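Pa14_01140 (Pseudomonas aeruginosa, PDB 6OX6) binds the type VI secretion effector Tas1, a toxin that synthesises (p)ppApp, and as its immunity protein helps prevent early activation of that toxin. Local coordinates at residues T33-V36 with A42-P45; D22-W27 with E68-G73; Y15-F20 with R37-A42. All blocks are in the same frame, centred on the assembly; numbering follows the deposited sequence.

Interaction 1 (T33-V36 with A42-P45); sequences TIHV and AESP
A returning loop meets the edge of strand 33-38, an outermost strand of the sheet, through one direct backbone bond between Ser44 and Val36, a bridging water and a side chain laid across His35. Ser44 N donates to Val36 O over 2.9 Å. The reciprocal link is lengthened by a water that accepts from Val36 N and donates to Ser44 O; the water takes the place of the second direct bond. Glu43, extended with CG anti to its backbone N (chi1 -179°), crosses His35 at about a right angle and brings CD to 3.5 Å from His35 CB; imidazole and carboxylate planes lie 20° apart. Beyond this touch, Glu43 OE2 forms a salt bridge with Arg26 NE and a hydrogen bond with Tyr70 OH. The imidazole turns its edge to the loop, with His35 CD2 3.5 Å from Ser44 O and His35 NE2 3.5 Å from Pro45 O. On the other flank Val36 CG1 rests 3.7 Å from Ser44 CB, and Lys298 of the Tas1 chain packs on both residues. The pattern resembles an antiparallel hydrogen-bonded pair with one of its two bonds replaced by water, formed where the chain doubles back along an edge strand.

Interaction 2 (D22-W27 with E68-G73); sequences DVTYRW and EEYETG
Thr24 OG1, beside the ring of Tyr70, is gripped from two directions: it donates to Arg37 O of the neighbouring strand and accepts a 2.7 Å bond from a water whose second proton goes to Tyr70 O at 3.0 Å. The hydroxyl reaches this spot because chi1 of 72° sets it between its own backbone N and carbonyl carbon. The water thus ties strand 23-28 to the last turn of helix 67-72, while Thr24 OG1 also comes within 3.1 Å of Tyr70 CE1 in an oblique approach that is packing only. With CG anti to the backbone N, the phenol of Tyr70 extends from the helix onto the strand, where Tyr70 CE1 lies 3.6 Å from Tyr25 C. Arg26 CB covers one face of the ring in a CH-pi contact, 3.9 Å from the centroid and displaced toward the rim. The arginine then bends at chi3, its guanidinium plane inclined 61° to the phenol. Arg26 NE and Tyr70 OH share Glu43 OE2 as partner, which probably stabilises the negative charge of that carboxylate. Tyr25 points the other way, onto helix 53-61, where its ring meets Phe55 edge-to-face. The axes of strand 23-27 and helix 68-72 approach to 9.4 Å at 124°, and the arrangement is that of an antiparallel sheet carrying a helix on each face, with an inner strand serving both.

Interaction 3 (Y15-F20 with R37-A42); sequences YIDYDF and RFYGEA
The hydroxyl of Tyr39 is the meeting point: Asp17 OD1 lies 2.6 Å from Tyr39 OH, and Asp19 OD2 approaches the same Tyr39 OH to 2.8 Å, both at hydrogen-bonding distance. Both carboxylate oxygens sit at the ring edge, near its plane, Asp17 on the CE1 flank and Asp19 on the CE2 flank. Their carboxylates are turned differently, that of Asp17 36° from the ring plane and that of Asp19 nearly perpendicular to it. The Asp19 arm is the less certain, since this side chain was modelled in two conformers. Tyr39 reaches across strand 23-28 to meet Asp17, whose CG is anti to its backbone N (chi1 175°). Around this cluster, Phe74 stacks on the Tyr39 ring and also touches Asp17, while Thr24 packs against Tyr39. The backbone of Tyr39 is hydrogen-bonded to Asp22, and the residue occupies the second position of a type II turn from Phe38 to Glu41, closed by Glu41 N to Phe38 O at 3.0 Å. Positive phi at Gly40 suits that turn. Arg37 braces it further: NE donates to Glu41 O over 2.7 Å in a nearly straight bond, 173° at the hydrogen, with its NH1 held by Glu71 O. Lys303 of the Tas1 chain forms a salt bridge with Glu41 and a cation-pi contact with Phe38. The phenol has one proton and two acceptors within reach, enough to serve only one carboxylate fully at a time; where Asp19 adopts the conformer given, the affinity of an aspartate for a proton may be raised.

Overall arrangement
The three contacts gather around strands 14-18, 23-28 and 33-38, consecutive in the chain and side by side in the antiparallel sheet. Centres of interactions 2 and 3 are about 5 Å apart; interaction 1 lies about 9 Å from interaction 2 and 10 Å from interaction 3. Interactions 1 and 3 use strand 33-38 and share Ala42, the residue leading from the turn into the loop. The segments of interactions 2 and 3 alternate along the sequence, and interaction 2 alone brings in helix 67-72, joining segments with 40 residues between them. Tas1 reaches the segments of all three, in interaction 2 through Asp22 and Trp27, consistent with a sheet presenting turns and edge to the toxin.

Interaction 1 (T33-V36 with A42-P45)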
loop_
_atom_site.group_PDB
_atom_site.type_symbol
_atom_site.label_atom_id
_atom_site.label_comp_id
_atom_site.label_asym_id
_atom_site.label_seq_id
_atom_site.Cartn_x
_atom_site.Cartn_y
_atom_site.Cartn_z
ATOM N N THR B 33 2.573 -22.524 -4.835
ATOM C CA THR B 33 2.549 -22.036 -3.462
ATOM C C THR B 33 3.386 -20.778 -3.303
ATOM O O THR B 33 4.412 -20.585 -3.974
ATOM C CB THR B 33 3.043 -23.108 -2.476
ATOM O OG1 THR B 33 4.267 -23.663 -2.955
ATOM C CG2 THR B 33 2.022 -24.241 -2.360
ATOM N N ILE B 34 2.939 -19.929 -2.386
ATOM C CA ILE B 34 3.642 -18.722 -2.014
ATOM C C ILE B 34 4.099 -18.899 -0.587
ATOM O O ILE B 34 3.289 -19.267 0.283
ATOM C CB ILE B 34 2.745 -17.482 -2.126
ATOM C CG1 ILE B 34 2.163 -17.355 -3.537
ATOM C CG2 ILE B 34 3.542 -16.261 -1.693
ATOM C CD1 ILE B 34 0.939 -16.474 -3.608
ATOM N N HIS B 35 5.381 -18.642 -0.338
ATOM C CA HIS B 35 5.893 -18.541 1.019
ATOM C C HIS B 35 6.484 -17.164 1.237
ATOM O O HIS B 35 6.926 -16.517 0.292
ATOM C CB HIS B 35 6.943 -19.606 1.311
ATOM C CG HIS B 35 6.353 -20.953 1.551
ATOM N ND1 HIS B 35 6.018 -21.807 0.523
ATOM C CD2 HIS B 35 6.005 -21.587 2.696
ATOM C CE1 HIS B 35 5.499 -22.915 1.025
ATOM N NE2 HIS B 35 5.478 -22.806 2.342
ATOM N N VAL B 36 6.509 -16.722 2.494
ATOM C CA VAL B 36 6.964 -15.385 2.847
ATOM C C VAL B 36 8.185 -15.513 3.741
ATOM O O VAL B 36 8.270 -16.454 4.543
ATOM C CB VAL B 36 5.853 -14.574 3.545
ATOM C CG1 VAL B 36 5.464 -15.219 4.905
ATOM C CG2 VAL B 36 6.296 -13.154 3.749
ATOM N N ALA B 42 13.923 -16.481 9.300
ATOM C CA ALA B 42 13.714 -17.629 8.431
ATOM C C ALA B 42 12.357 -17.528 7.722
ATOM O O ALA B 42 11.458 -16.782 8.128
ATOM C CB ALA B 42 13.804 -18.934 9.226
ATOM N N GLU B 43 12.232 -18.272 6.625
ATOM C CA GLU B 43 10.967 -18.354 5.914
ATOM C C GLU B 43 9.863 -18.891 6.829
ATOM O O GLU B 43 10.064 -19.852 7.583
ATOM C CB GLU B 43 11.125 -19.252 4.684
ATOM C CG GLU B 43 9.870 -19.403 3.844
ATOM C CD GLU B 43 10.109 -20.284 2.630
ATOM O OE1 GLU B 43 9.825 -21.500 2.745
ATOM O OE2 GLU B 43 10.588 -19.770 1.575
ATOM N N SER B 44 8.686 -18.269 6.750
ATOM C CA SER B 44 7.565 -18.736 7.547
ATOM C C SER B 44 7.093 -20.074 6.984
ATOM O O SER B 44 6.997 -20.235 5.765
ATOM C CB SER B 44 6.413 -17.718 7.509
ATOM O OG SER B 44 6.762 -16.550 8.249
ATOM N N PRO B 45 6.787 -21.053 7.834
ATOM C CA PRO B 45 6.261 -22.316 7.292
ATOM C C PRO B 45 4.869 -22.188 6.690
ATOM O O PRO B 45 4.567 -22.906 5.730
ATOM C CB PRO B 45 6.273 -23.252 8.510
ATOM C CG PRO B 45 6.205 -22.325 9.705
ATOM C CD PRO B 45 7.028 -21.126 9.287
HETATM O O HOH W 1 5.187 -18.680 4.155
#

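Interaction 2 (D22-W27 with E68-G73)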
loop_
_atom_site.group_PDB
_atom_site.type_symbol
_atom_site.label_atom_id
_atom_site.label_comp_id
_atom_site.label_asym_id
_atom_site.label_seq_id
_atom_site.Cartn_x
_atom_site.Cartn_y
_atom_site.Cartn_z
ATOM N N ASP B 22 10.052 -4.540 4.032
ATOM C CA ASP B 22 11.080 -5.473 4.543
ATOM C C ASP B 22 10.643 -6.943 4.430
ATOM O O ASP B 22 10.771 -7.729 5.367
ATOM C CB ASP B 22 11.422 -5.138 5.996
ATOM C CG ASP B 22 12.246 -3.864 6.129
ATOM O OD1 ASP B 22 12.606 -3.275 5.095
ATOM O OD2 ASP B 22 12.537 -3.463 7.276
ATOM N N VAL B 23 10.098 -7.319 3.276
ATOM C CA VAL B 23 9.537 -8.652 3.112
ATOM C C VAL B 23 9.980 -9.223 1.767
ATOM O O VAL B 23 10.204 -8.480 0.798
ATOM C CB VAL B 23 7.991 -8.636 3.265
ATOM C CG1 VAL B 23 7.275 -7.720 2.205
ATOM C CG2 VAL B 23 7.442 -10.036 3.270
ATOM N N THR B 24 10.159 -10.553 1.734
ATOM C CA THR B 24 10.420 -11.316 0.521
ATOM C C THR B 24 9.443 -12.489 0.400
ATOM O O THR B 24 8.883 -12.982 1.386
ATOM C CB THR B 24 11.874 -11.844 0.473
ATOM O OG1 THR B 24 12.046 -12.921 1.421
ATOM C CG2 THR B 24 12.846 -10.714 0.809
ATOM N N TYR B 25 9.253 -12.948 -0.834
ATOM C CA TYR B 25 8.355 -14.052 -1.136
ATOM C C TYR B 25 9.048 -15.026 -2.067
ATOM O O TYR B 25 9.926 -14.644 -2.864
ATOM C CB TYR B 25 7.033 -13.582 -1.797
ATOM C CG TYR B 25 6.170 -12.746 -0.870
ATOM C CD1 TYR B 25 6.253 -11.367 -0.881
ATOM C CD2 TYR B 25 5.315 -13.341 0.044
ATOM C CE1 TYR B 25 5.489 -10.607 -0.038
ATOM C CE2 TYR B 25 4.543 -12.594 0.883
ATOM C CZ TYR B 25 4.631 -11.233 0.842
ATOM O OH TYR B 25 3.863 -10.473 1.679
ATOM N N ARG B 26 8.650 -16.292 -1.936
ATOM C CA ARG B 26 9.079 -17.357 -2.824
ATOM C C ARG B 26 7.840 -17.996 -3.437
ATOM O O ARG B 26 6.923 -18.414 -2.714
ATOM C CB ARG B 26 9.919 -18.385 -2.068
ATOM C CG ARG B 26 10.218 -19.657 -2.859
ATOM C CD ARG B 26 11.057 -20.641 -1.998
ATOM N NE ARG B 26 10.342 -21.191 -0.855
ATOM C CZ ARG B 26 9.686 -22.356 -0.878
ATOM N NH1 ARG B 26 9.639 -23.085 -1.993
ATOM N NH2 ARG B 26 9.069 -22.796 0.213
ATOM N N TRP B 27 7.804 -18.037 -4.764
ATOM C CA TRP B 27 6.769 -18.729 -5.517
ATOM C C TRP B 27 7.331 -20.026 -6.094
ATOM O O TRP B 27 8.396 -20.036 -6.717
ATOM C CB TRP B 27 6.234 -17.810 -6.614
ATOM C CG TRP B 27 5.466 -18.455 -7.736
ATOM C CD1 TRP B 27 5.917 -18.696 -9.003
ATOM C CD2 TRP B 27 4.100 -18.917 -7.702
ATOM N NE1 TRP B 27 4.925 -19.285 -9.755
ATOM C CE2 TRP B 27 3.802 -19.433 -8.978
ATOM C CE3 TRP B 27 3.105 -18.950 -6.709
ATOM C CZ2 TRP B 27 2.550 -19.964 -9.297
ATOM C CZ3 TRP B 27 1.860 -19.481 -7.023
ATOM C CH2 TRP B 27 1.594 -19.977 -8.312
ATOM N N GLU B 68 19.230 -17.425 -4.980
ATOM C CA GLU B 68 20.323 -17.274 -4.023
ATOM C C GLU B 68 20.104 -16.056 -3.126
ATOM O O GLU B 68 20.276 -16.141 -1.906
ATOM C CB GLU B 68 21.682 -17.195 -4.734
ATOM C CG GLU B 68 22.825 -16.703 -3.831
ATOM C CD GLU B 68 22.939 -15.167 -3.813
ATOM O OE1 GLU B 68 22.641 -14.540 -4.857
ATOM O OE2 GLU B 68 23.291 -14.583 -2.755
ATOM N N GLU B 69 19.717 -14.913 -3.704
ATOM C CA GLU B 69 19.447 -13.736 -2.881
ATOM C C GLU B 69 18.364 -14.022 -1.849
ATOM O O GLU B 69 18.488 -13.650 -0.676
ATOM C CB GLU B 69 19.019 -12.554 -3.747
ATOM C CG GLU B 69 20.072 -12.037 -4.675
ATOM C CD GLU B 69 19.544 -10.892 -5.509
ATOM O OE1 GLU B 69 19.523 -9.729 -5.030
ATOM O OE2 GLU B 69 19.073 -11.180 -6.626
ATOM N N TYR B 70 17.267 -14.639 -2.287
ATOM C CA TYR B 70 16.200 -14.994 -1.359
ATOM C C TYR B 70 16.716 -15.906 -0.257
ATOM O O TYR B 70 16.464 -15.669 0.930
ATOM C CB TYR B 70 15.054 -15.667 -2.103
ATOM C CG TYR B 70 13.941 -16.117 -1.184
ATOM C CD1 TYR B 70 12.917 -15.264 -0.858
ATOM C CD2 TYR B 70 13.942 -17.397 -0.615
ATOM C CE1 TYR B 70 11.899 -15.652 -0.032
ATOM C CE2 TYR B 70 12.927 -17.795 0.233
ATOM C CZ TYR B 70 11.914 -16.912 0.516
ATOM O OH TYR B 70 10.895 -17.271 1.339
ATOM N N GLU B 71 17.456 -16.954 -0.632
ATOM C CA GLU B 71 17.885 -17.917 0.375
ATOM C C GLU B 71 18.925 -17.327 1.307
ATOM O O GLU B 71 18.974 -17.692 2.488
ATOM C CB GLU B 71 18.415 -19.174 -0.299
ATOM C CG GLU B 71 17.317 -19.954 -0.976
ATOM C CD GLU B 71 17.839 -21.201 -1.660
ATOM O OE1 GLU B 71 19.051 -21.480 -1.523
ATOM O OE2 GLU B 71 17.034 -21.902 -2.321
ATOM N N THR B 72 19.754 -16.412 0.808
ATOM C CA THR B 72 20.695 -15.745 1.697
ATOM C C THR B 72 19.962 -14.868 2.701
ATOM O O THR B 72 20.289 -14.863 3.895
ATOM C CB THR B 72 21.686 -14.916 0.888
ATOM O OG1 THR B 72 22.397 -15.776 -0.010
ATOM C CG2 THR B 72 22.664 -14.264 1.815
ATOM N N GLY B 73 18.962 -14.127 2.237
ATOM C CA GLY B 73 18.172 -13.295 3.115
ATOM C C GLY B 73 18.747 -11.902 3.293
ATOM O O GLY B 73 19.877 -11.593 2.909
HETATM O O HOH W 2 14.654 -13.523 1.902
#

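Interaction 3 (Y15-F20 with R37-A42)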
loop_
_atom_site.group_PDB
_atom_site.type_symbol
_atom_site.label_atom_id
_atom_site.label_comp_id
_atom_site.label_asym_id
_atom_site.label_seq_id
_atom_site.Cartn_x
_atom_site.Cartn_y
_atom_site.Cartn_z
ATOM N N TYR B 15 11.149 -15.199 -7.217
ATOM C CA TYR B 15 11.576 -14.687 -5.921
ATOM C C TYR B 15 11.491 -13.162 -5.955
ATOM O O TYR B 15 11.954 -12.529 -6.914
ATOM C CB TYR B 15 12.995 -15.164 -5.581
ATOM C CG TYR B 15 13.110 -16.688 -5.554
ATOM C CD1 TYR B 15 13.336 -17.415 -6.729
ATOM C CD2 TYR B 15 12.958 -17.399 -4.363
ATOM C CE1 TYR B 15 13.440 -18.818 -6.714
ATOM C CE2 TYR B 15 13.076 -18.808 -4.327
ATOM C CZ TYR B 15 13.313 -19.502 -5.505
ATOM O OH TYR B 15 13.412 -20.887 -5.457
ATOM N N ILE B 16 10.932 -12.588 -4.890
ATOM C CA ILE B 16 10.457 -11.213 -4.852
ATOM C C ILE B 16 11.007 -10.526 -3.615
ATOM O O ILE B 16 10.944 -11.093 -2.519
ATOM C CB ILE B 16 8.923 -11.190 -4.814
ATOM C CG1 ILE B 16 8.372 -11.758 -6.114
ATOM C CG2 ILE B 16 8.429 -9.821 -4.522
ATOM C CD1 ILE B 16 6.904 -12.087 -6.021
ATOM N N ASP B 17 11.537 -9.309 -3.788
ATOM C CA ASP B 17 11.926 -8.444 -2.684
ATOM C C ASP B 17 11.035 -7.203 -2.689
ATOM O O ASP B 17 10.897 -6.543 -3.719
ATOM C CB ASP B 17 13.396 -8.037 -2.808
ATOM C CG ASP B 17 13.826 -7.038 -1.734
ATOM O OD1 ASP B 17 13.218 -7.028 -0.639
ATOM O OD2 ASP B 17 14.770 -6.246 -1.997
ATOM N N TYR B 18 10.452 -6.876 -1.554
ATOM C CA TYR B 18 9.610 -5.683 -1.425
ATOM C C TYR B 18 10.209 -4.876 -0.283
ATOM O O TYR B 18 9.875 -5.115 0.884
ATOM C CB TYR B 18 8.155 -6.082 -1.151
ATOM C CG TYR B 18 7.151 -4.936 -0.986
ATOM C CD1 TYR B 18 7.333 -3.697 -1.621
ATOM C CD2 TYR B 18 6.005 -5.107 -0.198
ATOM C CE1 TYR B 18 6.400 -2.654 -1.472
ATOM C CE2 TYR B 18 5.080 -4.067 -0.048
ATOM C CZ TYR B 18 5.284 -2.859 -0.708
ATOM O OH TYR B 18 4.374 -1.845 -0.540
ATOM N N ASP B 19 11.101 -3.929 -0.603
ATOM C CA ASP B 19 11.842 -3.287 0.479
ATOM C C ASP B 19 10.963 -2.367 1.318
ATOM O O ASP B 19 11.223 -2.228 2.522
ATOM C CB ASP B 19 13.063 -2.522 -0.037
ATOM C CG ASP B 19 14.190 -2.467 1.011
ATOM O OD1 ASP B 19 14.023 -1.759 2.025
ATOM O OD2 ASP B 19 15.227 -3.145 0.847
ATOM N N PHE B 20 9.898 -1.784 0.748
ATOM C CA PHE B 20 9.055 -0.894 1.548
ATOM C C PHE B 20 8.585 -1.557 2.842
ATOM O O PHE B 20 8.577 -0.916 3.893
ATOM C CB PHE B 20 7.859 -0.396 0.733
ATOM C CG PHE B 20 7.047 0.660 1.451
ATOM C CD1 PHE B 20 7.614 1.883 1.797
ATOM C CD2 PHE B 20 5.727 0.405 1.823
ATOM C CE1 PHE B 20 6.863 2.854 2.472
ATOM C CE2 PHE B 20 4.963 1.371 2.498
ATOM C CZ PHE B 20 5.539 2.599 2.830
ATOM N N ARG B 37 9.148 -14.584 3.571
ATOM C CA ARG B 37 10.329 -14.505 4.438
ATOM C C ARG B 37 10.605 -13.042 4.741
ATOM O O ARG B 37 10.972 -12.282 3.837
ATOM C CB ARG B 37 11.549 -15.151 3.791
ATOM C CG ARG B 37 12.753 -15.183 4.706
ATOM C CD ARG B 37 13.860 -16.064 4.175
ATOM N NE ARG B 37 14.985 -16.080 5.106
ATOM C CZ ARG B 37 16.182 -16.604 4.851
ATOM N NH1 ARG B 37 16.455 -17.169 3.682
ATOM N NH2 ARG B 37 17.112 -16.544 5.781
ATOM N N PHE B 38 10.409 -12.636 5.994
ATOM C CA PHE B 38 10.636 -11.252 6.394
ATOM C C PHE B 38 12.108 -11.012 6.635
ATOM O O PHE B 38 12.850 -11.938 6.976
ATOM C CB PHE B 38 9.846 -10.907 7.652
ATOM C CG PHE B 38 8.343 -10.848 7.420
ATOM C CD1 PHE B 38 7.540 -11.948 7.680
ATOM C CD2 PHE B 38 7.757 -9.706 6.927
ATOM C CE1 PHE B 38 6.188 -11.909 7.459
ATOM C CE2 PHE B 38 6.365 -9.657 6.692
ATOM C CZ PHE B 38 5.601 -10.763 6.959
ATOM N N TYR B 39 12.536 -9.759 6.444
ATOM C CA TYR B 39 13.942 -9.418 6.640
ATOM C C TYR B 39 14.389 -9.869 8.012
ATOM O O TYR B 39 13.682 -9.666 8.999
ATOM C CB TYR B 39 14.169 -7.915 6.515
ATOM C CG TYR B 39 14.203 -7.367 5.114
ATOM C CD1 TYR B 39 13.666 -8.076 4.035
ATOM C CD2 TYR B 39 14.771 -6.129 4.874
ATOM C CE1 TYR B 39 13.682 -7.548 2.752
ATOM C CE2 TYR B 39 14.792 -5.596 3.626
ATOM C CZ TYR B 39 14.246 -6.296 2.561
ATOM O OH TYR B 39 14.326 -5.709 1.309
ATOM N N GLY B 40 15.554 -10.511 8.069
ATOM C CA GLY B 40 16.122 -10.954 9.331
ATOM C C GLY B 40 15.518 -12.206 9.931
ATOM O O GLY B 40 15.819 -12.524 11.096
ATOM N N GLU B 41 14.697 -12.943 9.185
ATOM C CA GLU B 41 14.032 -14.118 9.726
ATOM C C GLU B 41 14.194 -15.287 8.779
ATOM O O GLU B 41 14.487 -15.118 7.597
ATOM C CB GLU B 41 12.536 -13.861 9.948
ATOM C CG GLU B 41 12.283 -12.833 11.022
ATOM C CD GLU B 41 10.811 -12.510 11.220
ATOM O OE1 GLU B 41 9.952 -13.362 10.890
ATOM O OE2 GLU B 41 10.527 -11.402 11.723
ATOM N N ALA B 42 13.923 -16.481 9.300
ATOM C CA ALA B 42 13.714 -17.629 8.431
ATOM C C ALA B 42 12.357 -17.528 7.722
ATOM O O ALA B 42 11.458 -16.782 8.128
ATOM C CB ALA B 42 13.804 -18.934 9.226
#